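Local coordinates for protein alginate lyase AlgAT5 (PDB 5ZQI) that probably cleaves alginate by beta-elimination, as a polysaccharide lyase of family 7 built on a beta-sandwich fold, at residues D172-R177 / V207-S212; E186-E191 / Y228-S233; K215-V218 / D223-L226. All blocks are in the same frame, centred on the assembly; numbering follows the deposited sequence.

Contact 1: D172-R177 / V207-S212. With SO4 (sulfate ion), chain B.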
ATOM      1  N   ASP A 172      -3.313  -2.821  11.380  1.00 13.26           N
ATOM      2  CA  ASP A 172      -2.560  -3.572  10.399  1.00 11.45           C
ATOM      3  C   ASP A 172      -2.237  -4.955  10.947  1.00 10.07           C
ATOM      4  O   ASP A 172      -2.088  -5.161  12.150  1.00 13.18           O
ATOM      5  CB  ASP A 172      -1.272  -2.846  10.015  1.00  9.74           C
ATOM      6  CG  ASP A 172      -0.331  -2.660  11.159  1.00 16.77           C
ATOM      7  OD1 ASP A 172      -0.574  -1.786  12.011  1.00 24.31           O
ATOM      8  OD2 ASP A 172       0.667  -3.391  11.215  1.00 18.70           O
ATOM      9  N   VAL A 173      -2.155  -5.910  10.040  1.00  8.21           N
ATOM     10  CA  VAL A 173      -1.737  -7.275  10.327  1.00  8.86           C
ATOM     11  C   VAL A 173      -0.272  -7.413   9.922  1.00  8.40           C
ATOM     12  O   VAL A 173       0.579  -7.754  10.750  1.00 12.29           O
ATOM     13  CB  VAL A 173      -2.650  -8.272   9.603  1.00  9.86           C
ATOM     14  CG1 VAL A 173      -2.161  -9.712   9.856  1.00 12.14           C
ATOM     15  CG2 VAL A 173      -4.107  -8.175  10.084  1.00 11.27           C
ATOM     16  N   ILE A 174       0.046  -7.100   8.672  1.00  8.19           N
ATOM     17  CA  ILE A 174       1.431  -6.857   8.283  1.00  8.98           C
ATOM     18  C   ILE A 174       1.493  -5.631   7.378  1.00  7.31           C
ATOM     19  O   ILE A 174       0.522  -5.264   6.715  1.00  7.12           O
ATOM     20  CB  ILE A 174       2.107  -8.062   7.581  1.00 10.97           C
ATOM     21  CG1 ILE A 174       1.416  -8.397   6.268  1.00 10.72           C
ATOM     22  CG2 ILE A 174       2.203  -9.263   8.498  1.00 13.22           C
ATOM     23  CD1 ILE A 174       2.329  -9.167   5.291  1.00 14.79           C
ATOM     24  N   MET A 175       2.674  -5.003   7.350  1.00  7.88           N
ATOM     25  CA  MET A 175       2.951  -3.894   6.460  1.00  8.27           C
ATOM     26  C   MET A 175       4.320  -4.065   5.805  1.00  8.89           C
ATOM     27  O   MET A 175       5.277  -4.530   6.438  1.00  9.43           O
ATOM     28  CB  MET A 175       2.913  -2.529   7.179  1.00  9.34           C
ATOM     29  CG  MET A 175       1.602  -2.258   7.915  1.00  9.97           C
ATOM     30  SD  MET A 175       1.331  -0.551   8.387  1.00 13.03           S
ATOM     31  CE  MET A 175       2.733  -0.344   9.470  1.00 13.39           C
ATOM     32  N   ILE A 176       4.394  -3.693   4.531  1.00  6.43           N
ATOM     33  CA  ILE A 176       5.647  -3.611   3.792  1.00  6.43           C
ATOM     34  C   ILE A 176       6.207  -2.213   4.014  1.00  7.05           C
ATOM     35  O   ILE A 176       5.635  -1.232   3.548  1.00  7.12           O
ATOM     36  CB  ILE A 176       5.431  -3.913   2.306  1.00  7.47           C
ATOM     37  CG1 ILE A 176       4.637  -5.216   2.120  1.00  7.93           C
ATOM     38  CG2 ILE A 176       6.792  -3.977   1.566  1.00  9.04           C
ATOM     39  CD1 ILE A 176       5.249  -6.471   2.741  1.00 11.73           C
ATOM     40  N   ARG A 177       7.350  -2.126   4.687  1.00  7.14           N
ATOM     41  CA  ARG A 177       7.835  -0.872   5.247  1.00  7.48           C
ATOM     42  C   ARG A 177       9.257  -0.607   4.773  1.00  7.96           C
ATOM     43  O   ARG A 177      10.114  -1.498   4.813  1.00  9.21           O
ATOM     44  CB  ARG A 177       7.783  -0.936   6.763  1.00  9.29           C
ATOM     45  CG  ARG A 177       8.053   0.377   7.471  1.00  9.11           C
ATOM     46  CD  ARG A 177       7.651   0.261   8.967  1.00 11.93           C
ATOM     47  NE  ARG A 177       7.978   1.506   9.658  1.00 11.75           N
ATOM     48  CZ  ARG A 177       7.127   2.264  10.334  1.00 10.89           C
ATOM     49  NH1 ARG A 177       5.890   1.866  10.532  1.00 12.94           N
ATOM     50  NH2 ARG A 177       7.556   3.388  10.862  1.00 11.79           N
ATOM     51  N   VAL A 207       6.746  -7.602  -4.625  1.00  7.60           N
ATOM     52  CA  VAL A 207       6.441  -8.191  -3.335  1.00  8.01           C
ATOM     53  C   VAL A 207       5.135  -8.953  -3.474  1.00  8.82           C
ATOM     54  O   VAL A 207       4.164  -8.448  -4.049  1.00  9.19           O
ATOM     55  CB  VAL A 207       6.390  -7.134  -2.220  1.00  9.59           C
ATOM     56  CG1 VAL A 207       5.370  -6.042  -2.471  1.00  9.25           C
ATOM     57  CG2 VAL A 207       6.162  -7.811  -0.873  1.00 10.56           C
ATOM     58  N   LYS A 208       5.147 -10.202  -3.026  1.00  6.87           N
ATOM     59  CA  LYS A 208       3.966 -11.056  -3.040  1.00  6.71           C
ATOM     60  C   LYS A 208       3.627 -11.477  -1.614  1.00  8.32           C
ATOM     61  O   LYS A 208       4.498 -11.946  -0.872  1.00  8.07           O
ATOM     62  CB  LYS A 208       4.187 -12.295  -3.919  1.00  8.22           C
ATOM     63  CG  LYS A 208       3.003 -13.240  -3.949  1.00 10.16           C
ATOM     64  CD  LYS A 208       3.122 -14.353  -4.981  1.00 15.62           C
ATOM     65  CE  LYS A 208       4.274 -15.276  -4.691  1.00 20.10           C
ATOM     66  NZ  LYS A 208       4.148 -16.504  -5.530  1.00 30.54           N
ATOM     67  N   ILE A 209       2.362 -11.324  -1.243  1.00  5.88           N
ATOM     68  CA  ILE A 209       1.833 -11.675   0.069  1.00  7.46           C
ATOM     69  C   ILE A 209       0.777 -12.748  -0.150  1.00  8.57           C
ATOM     70  O   ILE A 209      -0.140 -12.550  -0.957  1.00  7.57           O
ATOM     71  CB  ILE A 209       1.233 -10.449   0.777  1.00  7.14           C
ATOM     72  CG1 ILE A 209       2.269  -9.335   0.905  1.00  8.45           C
ATOM     73  CG2 ILE A 209       0.671 -10.886   2.151  1.00  7.41           C
ATOM     74  CD1 ILE A 209       1.697  -8.041   1.466  1.00 11.78           C
ATOM     75  N   VAL A 210       0.913 -13.884   0.549  1.00  7.37           N
ATOM     76  CA  VAL A 210      -0.012 -15.005   0.439  1.00  8.75           C
ATOM     77  C   VAL A 210      -0.475 -15.393   1.836  1.00  8.60           C
ATOM     78  O   VAL A 210       0.334 -15.829   2.666  1.00 10.01           O
ATOM     79  CB  VAL A 210       0.627 -16.222  -0.258  1.00  7.89           C
ATOM     80  CG1 VAL A 210      -0.393 -17.358  -0.369  1.00 11.16           C
ATOM     81  CG2 VAL A 210       1.181 -15.854  -1.592  1.00 11.95           C
ATOM     82  N   ALA A 211      -1.769 -15.298   2.076  1.00  7.57           N
ATOM     83  CA  ALA A 211      -2.387 -15.704   3.337  1.00  7.92           C
ATOM     84  C   ALA A 211      -3.222 -16.959   3.104  1.00  8.45           C
ATOM     85  O   ALA A 211      -4.123 -16.953   2.258  1.00  9.29           O
ATOM     86  CB  ALA A 211      -3.262 -14.583   3.882  1.00 10.25           C
ATOM     87  N   SER A 212      -2.962 -18.014   3.874  1.00 10.25           N
ATOM     88  CA  SER A 212      -3.592 -19.309   3.702  1.00  9.37           C
ATOM     89  C   SER A 212      -3.088 -20.211   4.825  1.00  8.52           C
ATOM     90  O   SER A 212      -1.944 -20.105   5.258  1.00 10.80           O
ATOM     91  CB  SER A 212      -3.242 -19.904   2.340  1.00 11.48           C
ATOM     92  OG  SER A 212      -3.984 -21.068   2.086  1.00 16.24           O
TER
HETATM   93  S   SO4 B 301       5.806   4.648  14.119  1.00 31.57           S
HETATM   94  O1  SO4 B 301       6.991   4.922  14.932  1.00 42.31           O
HETATM   95  O2  SO4 B 301       5.368   3.267  14.317  1.00 38.68           O
HETATM   96  O3  SO4 B 301       4.734   5.569  14.484  1.00 28.25           O
HETATM   97  O4  SO4 B 301       6.122   4.811  12.701  1.00 24.16           O
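Ile174 and Ile176 meet Val207 and Ile209 in a face-to-face packing of two sheets, the hydrophobic interior of the beta-sandwich of this family 7 lyase. The segments 174-177 and 207-212, of strands 172-179 and 205-212, belong to different sheets: the segment axes come no closer than 10.1 Å and run at 173°, nearly antiparallel, a spacing bridged by side chains. Ile174 and Ile209 meet tip to tip, with Ile174 CD1 3.9 Å from Ile209 CG2. With chi1 at 63°, CG1 of Ile174 is tucked between the backbone N and the carbonyl carbon, and CD1 extends from there across the interface. Ile176 CD1 lies 4.0 Å from Val207 CG2, the two side chains passing in opposite directions, and meets Ile209 CD1 end-on. Strand 215-220 adds Val218 to the same layer. At the corner before the strand, two successive residues, Val173 and Ile174, lie opposite Ile166 in a classic beta bulge. Arg177 belongs to the opposite face of its strand, where its extended chain carries the guanidinium to a sulfate, probably from the crystallisation liquor, that also bonds Tyr118 and Lys158. Salt bridges to Glu179 and Glu186 and a hydrogen bond with His160 hold the group. A leucine in place of Arg177 would probably leave Glu179 and Glu186 without their cationic mate and the sulfate without one of its donors. The sulfate approaches the guanidinium edge in plane: Arg177 NH2 donates to O4 over 2.7 Å, with an N-H...O angle of 162°.

Contact 2: E186-E191 / Y228-S233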
ATOM      1  N   GLU A 186       6.778  -5.498   8.675  1.00  9.31           N
ATOM      2  CA  GLU A 186       6.454  -5.096  10.041  1.00 10.52           C
ATOM      3  C   GLU A 186       5.121  -5.701  10.469  1.00 12.77           C
ATOM      4  O   GLU A 186       4.185  -5.825   9.665  1.00 11.56           O
ATOM      5  CB  GLU A 186       6.384  -3.568  10.143  1.00 11.02           C
ATOM      6  CG  GLU A 186       6.501  -3.046  11.554  1.00 13.96           C
ATOM      7  CD  GLU A 186       6.304  -1.530  11.663  1.00 14.30           C
ATOM      8  OE1 GLU A 186       5.171  -1.046  11.378  1.00 18.05           O
ATOM      9  OE2 GLU A 186       7.252  -0.829  12.025  1.00 15.23           O
ATOM     10  N   GLY A 187       5.055  -6.130  11.729  1.00 13.38           N
ATOM     11  CA  GLY A 187       3.827  -6.559  12.349  1.00 15.35           C
ATOM     12  C   GLY A 187       3.814  -6.131  13.800  1.00 17.31           C
ATOM     13  O   GLY A 187       4.817  -6.284  14.494  1.00 18.80           O
ATOM     14  N   ASP A 188       2.686  -5.591  14.256  1.00 21.71           N
ATOM     15  CA  ASP A 188       2.541  -5.109  15.636  1.00 26.57           C
ATOM     16  C   ASP A 188       3.656  -4.123  15.977  1.00 24.29           C
ATOM     17  O   ASP A 188       4.176  -4.088  17.097  1.00 26.55           O
ATOM     18  CB  ASP A 188       2.518  -6.270  16.635  1.00 25.02           C
ATOM     19  CG  ASP A 188       1.307  -7.161  16.450  1.00 35.93           C
ATOM     20  OD1 ASP A 188       0.246  -6.641  16.046  1.00 46.70           O
ATOM     21  OD2 ASP A 188       1.418  -8.379  16.698  1.00 43.83           O
ATOM     22  N   GLY A 189       4.035  -3.321  14.987  1.00 20.04           N
ATOM     23  CA  GLY A 189       5.031  -2.288  15.183  1.00 19.42           C
ATOM     24  C   GLY A 189       6.449  -2.765  15.362  1.00 21.24           C
ATOM     25  O   GLY A 189       7.303  -1.972  15.765  1.00 20.04           O
ATOM     26  N   GLU A 190       6.740  -4.033  15.079  1.00 19.26           N
ATOM     27  CA  GLU A 190       8.102  -4.541  15.165  1.00 17.77           C
ATOM     28  C   GLU A 190       8.444  -5.305  13.892  1.00 15.14           C
ATOM     29  O   GLU A 190       7.570  -5.739  13.132  1.00 15.03           O
ATOM     30  CB  GLU A 190       8.303  -5.460  16.380  1.00 19.83           C
ATOM     31  CG  GLU A 190       7.970  -4.819  17.730  1.00 21.29           C
ATOM     32  CD  GLU A 190       8.802  -3.576  18.044  1.00 21.23           C
ATOM     33  OE1 GLU A 190       9.862  -3.372  17.403  1.00 26.72           O
ATOM     34  OE2 GLU A 190       8.391  -2.797  18.940  1.00 28.04           O
ATOM     35  N   GLU A 191       9.739  -5.430  13.642  1.00 14.30           N
ATOM     36  CA  GLU A 191      10.228  -6.093  12.447  1.00 13.09           C
ATOM     37  C   GLU A 191      10.001  -7.592  12.525  1.00 14.57           C
ATOM     38  O   GLU A 191      10.333  -8.238  13.528  1.00 16.77           O
ATOM     39  CB  GLU A 191      11.718  -5.801  12.289  1.00 14.38           C
ATOM     40  CG  GLU A 191      12.053  -4.308  12.193  1.00 17.59           C
ATOM     41  CD  GLU A 191      13.538  -4.036  12.003  1.00 23.74           C
ATOM     42  OE1 GLU A 191      14.293  -4.976  11.682  1.00 22.18           O
ATOM     43  OE2 GLU A 191      13.949  -2.877  12.176  1.00 21.68           O
ATOM     44  N   TYR A 228       4.811 -16.565   8.504  1.00 10.45           N
ATOM     45  CA  TYR A 228       4.370 -15.973   9.771  1.00 12.97           C
ATOM     46  C   TYR A 228       3.028 -16.539  10.192  1.00  9.46           C
ATOM     47  O   TYR A 228       2.042 -16.382   9.477  1.00  9.81           O
ATOM     48  CB  TYR A 228       4.313 -14.450   9.595  1.00 11.60           C
ATOM     49  CG  TYR A 228       3.778 -13.607  10.711  1.00 15.73           C
ATOM     50  CD1 TYR A 228       4.323 -13.652  11.975  1.00 17.18           C
ATOM     51  CD2 TYR A 228       2.730 -12.727  10.473  1.00 16.87           C
ATOM     52  CE1 TYR A 228       3.814 -12.842  12.985  1.00 16.89           C
ATOM     53  CE2 TYR A 228       2.232 -11.917  11.470  1.00 25.02           C
ATOM     54  CZ  TYR A 228       2.780 -11.986  12.726  1.00 16.77           C
ATOM     55  OH  TYR A 228       2.269 -11.164  13.712  1.00 22.18           O
ATOM     56  N   ASN A 229       3.003 -17.212  11.341  1.00 10.76           N
ATOM     57  CA  ASN A 229       1.741 -17.737  11.845  1.00 11.66           C
ATOM     58  C   ASN A 229       0.779 -16.607  12.196  1.00  9.72           C
ATOM     59  O   ASN A 229       1.124 -15.692  12.945  1.00 11.42           O
ATOM     60  CB  ASN A 229       1.964 -18.583  13.095  1.00 11.09           C
ATOM     61  CG  ASN A 229       2.723 -19.851  12.827  1.00 11.65           C
ATOM     62  OD1 ASN A 229       2.732 -20.354  11.692  1.00 11.93           O
ATOM     63  ND2 ASN A 229       3.371 -20.373  13.854  1.00 12.61           N
ATOM     64  N   LYS A 230      -0.452 -16.716  11.716  1.00  9.48           N
ATOM     65  CA  LYS A 230      -1.475 -15.727  12.006  1.00  9.26           C
ATOM     66  C   LYS A 230      -2.854 -16.259  11.644  1.00  9.87           C
ATOM     67  O   LYS A 230      -3.110 -16.657  10.492  1.00 12.02           O
ATOM     68  CB  LYS A 230      -1.146 -14.424  11.251  1.00 10.92           C
ATOM     69  CG  LYS A 230      -2.098 -13.281  11.588  1.00 17.84           C
ATOM     70  CD  LYS A 230      -1.931 -12.816  13.007  1.00 17.50           C
ATOM     71  CE  LYS A 230      -0.780 -11.839  13.180  1.00 36.55           C
ATOM     72  NZ  LYS A 230      -0.806 -11.231  14.544  1.00 42.06           N
ATOM     73  N   SER A 231      -3.740 -16.240  12.619  1.00  9.39           N
ATOM     74  CA  SER A 231      -5.131 -16.679  12.480  1.00 10.71           C
ATOM     75  C   SER A 231      -5.998 -15.458  12.764  1.00  9.39           C
ATOM     76  O   SER A 231      -6.186 -15.099  13.928  1.00 14.87           O
ATOM     77  CB  SER A 231      -5.412 -17.829  13.430  1.00 10.88           C
ATOM     78  OG  SER A 231      -6.792 -18.186  13.425  1.00 12.65           O
ATOM     79  N   VAL A 232      -6.502 -14.819  11.706  1.00 10.12           N
ATOM     80  CA  VAL A 232      -7.319 -13.607  11.829  1.00 11.32           C
ATOM     81  C   VAL A 232      -8.288 -13.532  10.660  1.00 10.99           C
ATOM     82  O   VAL A 232      -7.951 -13.904   9.530  1.00 11.22           O
ATOM     83  CB  VAL A 232      -6.418 -12.357  11.920  1.00 16.21           C
ATOM     84  CG1 VAL A 232      -5.481 -12.282  10.740  1.00 14.93           C
ATOM     85  CG2 VAL A 232      -7.242 -11.072  12.015  1.00 23.71           C
ATOM     86  N   SER A 233      -9.488 -13.027  10.928  1.00 12.34           N
ATOM     87  CA  SER A 233     -10.507 -12.771   9.911  1.00 10.87           C
ATOM     88  C   SER A 233     -10.783 -11.266   9.819  1.00 11.42           C
ATOM     89  O   SER A 233     -10.197 -10.438  10.539  1.00 12.64           O
ATOM     90  CB  SER A 233     -11.784 -13.572  10.190  1.00 13.64           C
ATOM     91  OG  SER A 233     -12.354 -13.207  11.410  1.00 25.21           O
TER
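The backbone reverses at Asp188 and Gly189 in a type I' turn from Gly187 to Glu190, closed by Gly187 N to Glu190 O at 2.9 Å and Glu190 N to Gly187 O at 3.0 Å, while residues 228-233 run off the end of a strand into a loop. From the turn, the Asp188 carboxylate lies near Tyr228 and Lys230. Its OD2 lies 4.2 Å from the Tyr228 OH and 4.2 Å from Lys230 NZ, the latter too long for a salt bridge, so that any attraction is probably modest. The planes of the carboxylate and the phenol ring are inclined at 73°. Tyr228 has CG anti to its backbone N (chi1 175°), a setting that places the ring beside the turn and its hydroxyl beside the Asp188 carboxylate. Lys230 bends twice along its chain, at chi2 and chi3, and its NZ comes to 3.2 Å from the Tyr228 OH. Both side chains pack against strand 172-179, the ring of Tyr228 on Ile174 and the aliphatic chain of Lys230 on Val173. With just 71 Å² buried, this is a surface contact: a two-residue beta-hairpin turn of one sheet meeting the end of an edge strand of the other, at the rim of the beta-sandwich.

Contact 3: K215-V218 / D223-L226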
ATOM      1  N   LYS A 215      -1.286 -18.977   8.046  1.00  8.69           N
ATOM      2  CA  LYS A 215      -0.000 -18.307   7.969  1.00 10.07           C
ATOM      3  C   LYS A 215       0.011 -17.310   6.832  1.00  9.67           C
ATOM      4  O   LYS A 215      -0.835 -17.339   5.936  1.00 10.21           O
ATOM      5  CB  LYS A 215       1.135 -19.310   7.798  1.00 16.47           C
ATOM      6  CG  LYS A 215       1.203 -19.944   6.449  1.00 13.61           C
ATOM      7  CD  LYS A 215       2.226 -21.097   6.435  1.00 21.01           C
ATOM      8  CE  LYS A 215       1.624 -22.348   7.011  1.00 19.18           C
ATOM      9  NZ  LYS A 215       2.514 -23.541   6.845  1.00 22.94           N
ATOM     10  N   ILE A 216       0.961 -16.397   6.920  1.00  8.48           N
ATOM     11  CA  ILE A 216       1.186 -15.364   5.920  1.00  8.04           C
ATOM     12  C   ILE A 216       2.613 -15.511   5.394  1.00  9.53           C
ATOM     13  O   ILE A 216       3.573 -15.565   6.171  1.00 10.57           O
ATOM     14  CB  ILE A 216       0.954 -13.955   6.501  1.00  8.94           C
ATOM     15  CG1 ILE A 216      -0.482 -13.788   6.997  1.00 11.14           C
ATOM     16  CG2 ILE A 216       1.299 -12.908   5.407  1.00 12.46           C
ATOM     17  CD1 ILE A 216      -0.695 -12.545   7.850  1.00  9.77           C
ATOM     18  N   LYS A 217       2.742 -15.655   4.080  1.00  8.01           N
ATOM     19  CA  LYS A 217       4.035 -15.715   3.412  1.00  9.29           C
ATOM     20  C   LYS A 217       4.284 -14.421   2.645  1.00  9.00           C
ATOM     21  O   LYS A 217       3.372 -13.879   2.010  1.00  9.15           O
ATOM     22  CB  LYS A 217       4.093 -16.911   2.455  1.00  9.47           C
ATOM     23  CG  LYS A 217       4.138 -18.234   3.161  1.00 14.36           C
ATOM     24  CD  LYS A 217       4.127 -19.410   2.194  1.00 18.96           C
ATOM     25  CE  LYS A 217       4.277 -20.731   2.962  1.00 33.31           C
ATOM     26  NZ  LYS A 217       4.029 -21.917   2.093  1.00 43.45           N
ATOM     27  N   VAL A 218       5.527 -13.923   2.697  1.00  8.08           N
ATOM     28  CA  VAL A 218       5.939 -12.749   1.924  1.00  7.14           C
ATOM     29  C   VAL A 218       7.169 -13.108   1.107  1.00  8.13           C
ATOM     30  O   VAL A 218       8.150 -13.620   1.658  1.00  8.80           O
ATOM     31  CB  VAL A 218       6.233 -11.539   2.829  1.00  7.04           C
ATOM     32  CG1 VAL A 218       6.517 -10.288   1.994  1.00 10.39           C
ATOM     33  CG2 VAL A 218       5.040 -11.251   3.759  1.00  8.68           C
ATOM     34  N   ASP A 223      11.578 -14.630  -3.995  1.00 14.45           N
ATOM     35  CA  ASP A 223      12.256 -15.365  -2.937  1.00 13.85           C
ATOM     36  C   ASP A 223      11.480 -15.243  -1.632  1.00 12.80           C
ATOM     37  O   ASP A 223      11.136 -14.140  -1.214  1.00 11.72           O
ATOM     38  CB  ASP A 223      13.672 -14.821  -2.768  1.00 14.90           C
ATOM     39  CG  ASP A 223      14.513 -15.002  -4.018  1.00 22.42           C
ATOM     40  OD1 ASP A 223      14.360 -16.050  -4.712  1.00 22.73           O
ATOM     41  OD2 ASP A 223      15.325 -14.108  -4.311  1.00 23.49           O
ATOM     42  N   LEU A 224      11.212 -16.379  -0.992  1.00 12.42           N
ATOM     43  CA  LEU A 224      10.450 -16.392   0.251  1.00 13.71           C
ATOM     44  C   LEU A 224      11.295 -15.779   1.360  1.00 11.22           C
ATOM     45  O   LEU A 224      12.406 -16.247   1.635  1.00 14.98           O
ATOM     46  CB  LEU A 224      10.034 -17.814   0.610  1.00 12.64           C
ATOM     47  CG  LEU A 224       9.208 -17.946   1.895  1.00 13.75           C
ATOM     48  CD1 LEU A 224       7.818 -17.347   1.775  1.00 14.67           C
ATOM     49  CD2 LEU A 224       9.130 -19.453   2.256  1.00 18.06           C
ATOM     50  N   LYS A 225      10.772 -14.728   1.985  1.00  9.96           N
ATOM     51  CA  LYS A 225      11.493 -14.032   3.049  1.00 11.22           C
ATOM     52  C   LYS A 225      10.869 -14.170   4.431  1.00 11.60           C
ATOM     53  O   LYS A 225      11.575 -13.973   5.426  1.00 13.58           O
ATOM     54  CB  LYS A 225      11.602 -12.541   2.724  1.00 11.12           C
ATOM     55  CG  LYS A 225      12.331 -12.245   1.445  1.00 11.03           C
ATOM     56  CD  LYS A 225      13.812 -12.442   1.631  1.00 15.95           C
ATOM     57  CE  LYS A 225      14.582 -11.843   0.467  1.00 19.80           C
ATOM     58  NZ  LYS A 225      16.038 -12.142   0.642  1.00 21.69           N
ATOM     59  N   LEU A 226       9.599 -14.560   4.521  1.00 10.02           N
ATOM     60  CA  LEU A 226       8.890 -14.669   5.793  1.00  9.99           C
ATOM     61  C   LEU A 226       7.757 -15.669   5.655  1.00 10.06           C
ATOM     62  O   LEU A 226       7.013 -15.636   4.667  1.00  9.32           O
ATOM     63  CB  LEU A 226       8.303 -13.320   6.228  1.00 11.61           C
ATOM     64  CG  LEU A 226       7.364 -13.337   7.454  1.00 10.63           C
ATOM     65  CD1 LEU A 226       8.076 -13.692   8.739  1.00 13.61           C
ATOM     66  CD2 LEU A 226       6.736 -11.946   7.520  1.00 12.87           C
TER
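Val218 and Leu226 form the close part of this contact, an antiparallel hydrogen-bonded pair with CA atoms 5.2 Å apart. Val218 N donates to Leu226 O over 3.0 Å at an N-H...O angle of 161°, the donor tilted 20° from the carbonyl plane. The returning bonds share one acceptor: Val218 O takes Lys225 N at 2.9 Å, in the carbonyl plane, and more weakly Leu226 N at 3.3 Å. Leu226 O also receives a CA-H...O contact from Lys217 CA at 3.2 Å. On the buried face, Val218 CG2 and Leu226 CD2 are 4.2 Å apart, and Val218 continues inward to Ile174 and Ile176 of the facing sheet. The other face is looser and nearer solvent. There a Leu224 chi1 of -179°, which swings CG to the far side of CB from the backbone N, brings CD1 to 3.8 Å from Lys217 CB, covering the aliphatic base of the lysine before its extended chain leads the amine away. Along the 223-226 strand, Asp223 and Lys225 also direct their charged ends away from Val218. Two consecutive residues, Lys225 and Leu226, opposite the single Val218 define a classic beta bulge, set here in a beta hairpin at the edge of a sandwich sheet.

In the fold
Contact 1 is the core member, joining the two sheets of the sandwich through aliphatic side chains alone; contact 3 lies within one of those sheets and depends mainly on backbone hydrogen bonds; contact 2 is a surface meeting of charged and polar ends. Strand 223-229 serves both contacts 2 and 3, where Tyr228 O probably bonds Ile216 N. Contacts 1 and 3 share an interior: Val207 packs on Val218 of the hairpin, and Val210 O probably bonds Lys217 N. Between contacts 1 and 2, neighbouring strands 172-179 and 182-187 are tied by a probable backbone bond from Glu186 N to Met175 O.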